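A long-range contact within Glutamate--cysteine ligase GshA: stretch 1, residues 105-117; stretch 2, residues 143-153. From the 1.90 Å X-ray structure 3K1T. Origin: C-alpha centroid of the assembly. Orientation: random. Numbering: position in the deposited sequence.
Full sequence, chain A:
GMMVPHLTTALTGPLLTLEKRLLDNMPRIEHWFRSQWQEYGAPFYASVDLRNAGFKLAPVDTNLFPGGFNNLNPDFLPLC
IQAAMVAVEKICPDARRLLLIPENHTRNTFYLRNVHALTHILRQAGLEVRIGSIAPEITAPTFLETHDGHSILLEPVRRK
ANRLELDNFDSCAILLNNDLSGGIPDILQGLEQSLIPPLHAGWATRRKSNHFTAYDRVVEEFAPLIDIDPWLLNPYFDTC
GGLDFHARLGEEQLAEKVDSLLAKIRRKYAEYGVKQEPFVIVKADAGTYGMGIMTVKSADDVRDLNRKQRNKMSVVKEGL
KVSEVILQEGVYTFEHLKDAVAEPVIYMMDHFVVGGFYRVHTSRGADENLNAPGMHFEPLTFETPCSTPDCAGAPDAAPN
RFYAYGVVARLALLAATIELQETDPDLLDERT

Stretch 1 (105-117) HTRNTFYLRNVHA
Stretch 2, residues 143-153: FLETHDGHSIL

Stretch 1 enters as a loop and becomes a helix at Thr109, which continues past Ala117. Stretch 2 is a hairpin. Strand 143-145 turns through residues 146-150 and returns as strand 151-153. The helix axis passes 8.6 Å from the second strand, with 71° between their N-to-C directions. In register, Thr106 lies by Leu144 (CA to CA 7.5 Å), Thr109 by Thr146 (5.6 Å) and His116 by Ile152 (6.4 Å). The contact buries 601 Å², both sides summed.

Asn108 (chi1 t) caps the helix: its OD1 accepts from Tyr111 N at 3.1 Å. The helical ladder then runs from Leu112 N to Asn108 O (3.0 Å) through Ala117 N to Arg113 O (3.0 Å). The hairpin is held by Leu144 N to Ile152 O (2.9 Å), Ile152 N to Leu144 O (3.0 Å) and Thr146 N to His150 O (3.0 Å).

With its strand bonds made, the hairpin still offers Thr146 O to the helix. Arg113 is extended (chi1 m, chi2 and chi3 t), so its guanidinium reaches the turn. Both NE and NH2 donate to Thr146 O, each at 3.0 Å. This oxygen lies at the guanidinium edge, near its plane, and takes both N-H groups in a fork. Asp148 adds charge: its OD2 is 3.7 Å from Arg113 NE, a long salt bridge well out of the guanidinium plane, with no N-H aimed at it.

The other carboxylate oxygen of Asp148 (chi1 p) serves the turn. OD1 accepts from Thr146 OG1 at a very short 2.3 Å and from His150 N at 3.1 Å. Gly149 has phi 83° and psi 0°, where a CB would jam against the preceding carbonyl O.

A weak hydrogen bond joins Thr109 OG1 (chi1 m) and His147 ND1 at 3.4 Å; either could be the donor. His147 (chi1 m) has positive phi and psi, 60° and 39°. Thr106 OG1 is satisfied elsewhere in the structure, while its CB packs 3.7 Å from Leu144 CD1.

The remaining contacts are between apolar side chains, which have no donors or acceptors to satisfy. Leu112 and Leu144 (both chi1 m, chi2 t) meet at CD1 to CB, 3.9 Å. Ile152 (p, t) brings CD1 to 3.7 Å from both Leu112 CD2 and Val115 CG1 (chi1 t), and its CG2 lies 3.8 Å from His116 CB. At the margin, the rings of His116 (chi1 t) and His150 (chi1 m) meet obliquely, centroids 5.0 Å apart and planes at 53°.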

# COMPACT_ATOMS: atom_id res chain seq x y z
N HIS A 105 -16.13 24.79 8.74
CA HIS A 105 -16.67 24.24 10.00
C HIS A 105 -15.72 24.18 11.21
O HIS A 105 -14.69 23.47 11.21
CB HIS A 105 -17.21 22.82 9.80
CG HIS A 105 -18.15 22.69 8.65
ND1 HIS A 105 -19.16 23.61 8.40
CD2 HIS A 105 -18.25 21.75 7.67
CE1 HIS A 105 -19.82 23.25 7.31
NE2 HIS A 105 -19.28 22.13 6.85
N THR A 106 -16.07 24.91 12.27
CA THR A 106 -15.32 24.83 13.52
C THR A 106 -16.15 24.23 14.68
O THR A 106 -15.61 24.00 15.77
CB THR A 106 -14.78 26.23 13.91
OG1 THR A 106 -15.88 27.14 14.03
CG2 THR A 106 -13.80 26.75 12.84
N ARG A 107 -17.44 23.96 14.45
CA ARG A 107 -18.33 23.46 15.51
C ARG A 107 -18.81 22.03 15.31
O ARG A 107 -19.44 21.48 16.22
CB ARG A 107 -19.56 24.36 15.72
CG ARG A 107 -19.25 25.78 16.17
CD ARG A 107 -20.48 26.64 15.94
NE ARG A 107 -20.26 28.02 16.37
CZ ARG A 107 -21.09 29.04 16.11
NH1 ARG A 107 -22.20 28.85 15.38
NH2 ARG A 107 -20.80 30.26 16.57
N ASN A 108 -18.57 21.43 14.15
CA ASN A 108 -18.91 20.02 13.96
C ASN A 108 -17.77 19.13 14.51
O ASN A 108 -16.69 19.05 13.91
CB ASN A 108 -19.19 19.73 12.49
CG ASN A 108 -19.65 18.29 12.24
OD1 ASN A 108 -19.30 17.36 12.97
ND2 ASN A 108 -20.46 18.11 11.20
N THR A 109 -18.05 18.46 15.63
CA THR A 109 -17.05 17.63 16.33
C THR A 109 -16.56 16.49 15.45
O THR A 109 -15.36 16.18 15.46
CB THR A 109 -17.62 17.06 17.67
OG1 THR A 109 -17.77 18.15 18.59
CG2 THR A 109 -16.66 16.03 18.32
N PHE A 110 -17.48 15.89 14.68
CA PHE A 110 -17.11 14.81 13.78
C PHE A 110 -16.20 15.28 12.65
O PHE A 110 -15.27 14.55 12.29
CB PHE A 110 -18.33 14.10 13.22
CG PHE A 110 -19.22 13.49 14.27
CD1 PHE A 110 -18.68 12.74 15.29
CD2 PHE A 110 -20.57 13.71 14.24
CE1 PHE A 110 -19.48 12.19 16.27
CE2 PHE A 110 -21.40 13.15 15.23
CZ PHE A 110 -20.85 12.40 16.24
N TYR A 111 -16.48 16.46 12.09
CA TYR A 111 -15.62 17.05 11.07
C TYR A 111 -14.20 17.32 11.66
O TYR A 111 -13.20 17.01 11.03
CB TYR A 111 -16.21 18.31 10.40
CG TYR A 111 -15.23 18.76 9.34
CD1 TYR A 111 -15.02 17.97 8.21
CD2 TYR A 111 -14.43 19.88 9.52
CE1 TYR A 111 -14.07 18.30 7.27
CE2 TYR A 111 -13.48 20.25 8.55
CZ TYR A 111 -13.29 19.44 7.43
OH TYR A 111 -12.32 19.70 6.49
N LEU A 112 -14.13 17.86 12.87
CA LEU A 112 -12.83 18.06 13.53
C LEU A 112 -12.10 16.73 13.78
O LEU A 112 -10.88 16.65 13.63
CB LEU A 112 -12.97 18.84 14.81
CG LEU A 112 -13.58 20.25 14.65
CD1 LEU A 112 -13.78 20.91 16.06
CD2 LEU A 112 -12.74 21.13 13.71
N ARG A 113 -12.83 15.69 14.15
CA ARG A 113 -12.21 14.36 14.25
C ARG A 113 -11.68 13.84 12.93
O ARG A 113 -10.61 13.21 12.90
CB ARG A 113 -13.20 13.34 14.85
CG ARG A 113 -13.56 13.68 16.29
CD ARG A 113 -14.65 12.80 16.82
NE ARG A 113 -14.93 13.20 18.19
CZ ARG A 113 -15.91 12.73 18.95
NH1 ARG A 113 -16.73 11.79 18.48
NH2 ARG A 113 -16.04 13.19 20.20
N ASN A 114 -12.41 14.11 11.84
CA ASN A 114 -11.89 13.82 10.50
C ASN A 114 -10.57 14.54 10.24
O ASN A 114 -9.61 13.95 9.74
CB ASN A 114 -12.90 14.23 9.45
CG ASN A 114 -12.31 14.36 8.09
OD1 ASN A 114 -11.99 13.34 7.43
ND2 ASN A 114 -12.16 15.64 7.63
N VAL A 115 -10.52 15.83 10.55
CA VAL A 115 -9.28 16.58 10.37
C VAL A 115 -8.12 15.99 11.12
O VAL A 115 -7.04 15.83 10.52
CB VAL A 115 -9.44 18.08 10.68
CG1 VAL A 115 -8.05 18.82 10.50
CG2 VAL A 115 -10.52 18.66 9.71
N HIS A 116 -8.32 15.64 12.37
CA HIS A 116 -7.29 14.97 13.16
C HIS A 116 -6.82 13.64 12.54
O HIS A 116 -5.61 13.40 12.43
CB HIS A 116 -7.74 14.74 14.59
CG HIS A 116 -6.78 13.93 15.39
ND1 HIS A 116 -5.74 14.50 16.10
CD2 HIS A 116 -6.70 12.59 15.61
CE1 HIS A 116 -5.05 13.55 16.69
NE2 HIS A 116 -5.60 12.38 16.40
N ALA A 117 -7.77 12.81 12.14
CA ALA A 117 -7.47 11.49 11.52
C ALA A 117 -6.72 11.62 10.21
O ALA A 117 -5.75 10.90 9.96
CB ALA A 117 -8.80 10.71 11.30
N PHE A 143 -7.19 26.69 19.08
CA PHE A 143 -7.22 25.25 19.44
C PHE A 143 -8.66 24.86 19.61
O PHE A 143 -9.40 25.52 20.37
CB PHE A 143 -6.48 25.00 20.75
CG PHE A 143 -4.99 25.19 20.65
CD1 PHE A 143 -4.43 26.43 20.80
CD2 PHE A 143 -4.15 24.10 20.40
CE1 PHE A 143 -3.06 26.61 20.69
CE2 PHE A 143 -2.78 24.27 20.31
CZ PHE A 143 -2.24 25.53 20.46
N LEU A 144 -9.08 23.82 18.89
CA LEU A 144 -10.45 23.31 18.96
C LEU A 144 -10.47 21.86 19.46
O LEU A 144 -9.80 21.00 18.94
CB LEU A 144 -11.14 23.39 17.60
CG LEU A 144 -11.29 24.78 16.96
CD1 LEU A 144 -11.89 24.64 15.59
CD2 LEU A 144 -12.12 25.74 17.84
N GLU A 145 -11.28 21.61 20.48
CA GLU A 145 -11.35 20.30 21.12
C GLU A 145 -12.13 19.32 20.28
O GLU A 145 -13.19 19.67 19.77
CB GLU A 145 -12.10 20.46 22.44
CG GLU A 145 -11.40 21.36 23.41
CD GLU A 145 -10.49 20.58 24.31
OE1 GLU A 145 -9.70 19.77 23.77
OE2 GLU A 145 -10.59 20.77 25.55
N THR A 146 -11.64 18.10 20.14
CA THR A 146 -12.41 17.05 19.47
C THR A 146 -13.29 16.25 20.48
O THR A 146 -13.99 15.32 20.09
CB THR A 146 -11.51 16.12 18.69
OG1 THR A 146 -10.39 15.80 19.49
CG2 THR A 146 -10.96 16.78 17.45
N HIS A 147 -13.25 16.61 21.76
CA HIS A 147 -14.07 15.96 22.81
C HIS A 147 -13.79 14.47 22.96
O HIS A 147 -14.70 13.66 23.17
CB HIS A 147 -15.56 16.22 22.57
CG HIS A 147 -15.91 17.66 22.67
ND1 HIS A 147 -16.23 18.42 21.56
CD2 HIS A 147 -15.91 18.51 23.72
CE1 HIS A 147 -16.45 19.67 21.94
NE2 HIS A 147 -16.26 19.75 23.25
N ASP A 148 -12.51 14.13 22.85
CA ASP A 148 -12.03 12.78 22.92
C ASP A 148 -10.60 12.81 23.45
O ASP A 148 -9.81 11.94 23.13
CB ASP A 148 -12.06 12.16 21.54
CG ASP A 148 -11.29 13.00 20.52
OD1 ASP A 148 -10.57 13.97 20.93
OD2 ASP A 148 -11.41 12.71 19.31
N GLY A 149 -10.28 13.81 24.26
CA GLY A 149 -8.92 13.97 24.79
C GLY A 149 -7.90 14.66 23.88
O GLY A 149 -6.74 14.82 24.28
N HIS A 150 -8.32 15.07 22.68
CA HIS A 150 -7.43 15.71 21.70
C HIS A 150 -7.95 17.08 21.26
O HIS A 150 -9.07 17.48 21.57
CB HIS A 150 -7.30 14.87 20.43
CG HIS A 150 -6.74 13.51 20.66
ND1 HIS A 150 -6.43 13.04 21.92
CD2 HIS A 150 -6.47 12.50 19.80
CE1 HIS A 150 -5.98 11.80 21.82
NE2 HIS A 150 -5.99 11.45 20.55
N SER A 151 -7.10 17.78 20.52
CA SER A 151 -7.52 19.00 19.88
C SER A 151 -6.75 19.20 18.58
O SER A 151 -5.73 18.55 18.35
CB SER A 151 -7.33 20.18 20.84
OG SER A 151 -5.97 20.45 20.99
N ILE A 152 -7.28 20.03 17.70
CA ILE A 152 -6.55 20.40 16.52
C ILE A 152 -6.27 21.92 16.61
O ILE A 152 -7.00 22.67 17.29
CB ILE A 152 -7.27 20.00 15.22
CG1 ILE A 152 -8.49 20.87 14.96
CG2 ILE A 152 -7.69 18.49 15.21
CD1 ILE A 152 -9.08 20.63 13.58
N LEU A 153 -5.21 22.33 15.97
CA LEU A 153 -4.78 23.74 15.95
C LEU A 153 -5.08 24.29 14.56
O LEU A 153 -4.51 23.79 13.58
CB LEU A 153 -3.29 23.82 16.23
CG LEU A 153 -2.65 25.20 16.02
CD1 LEU A 153 -3.32 26.25 16.90
CD2 LEU A 153 -1.16 25.14 16.27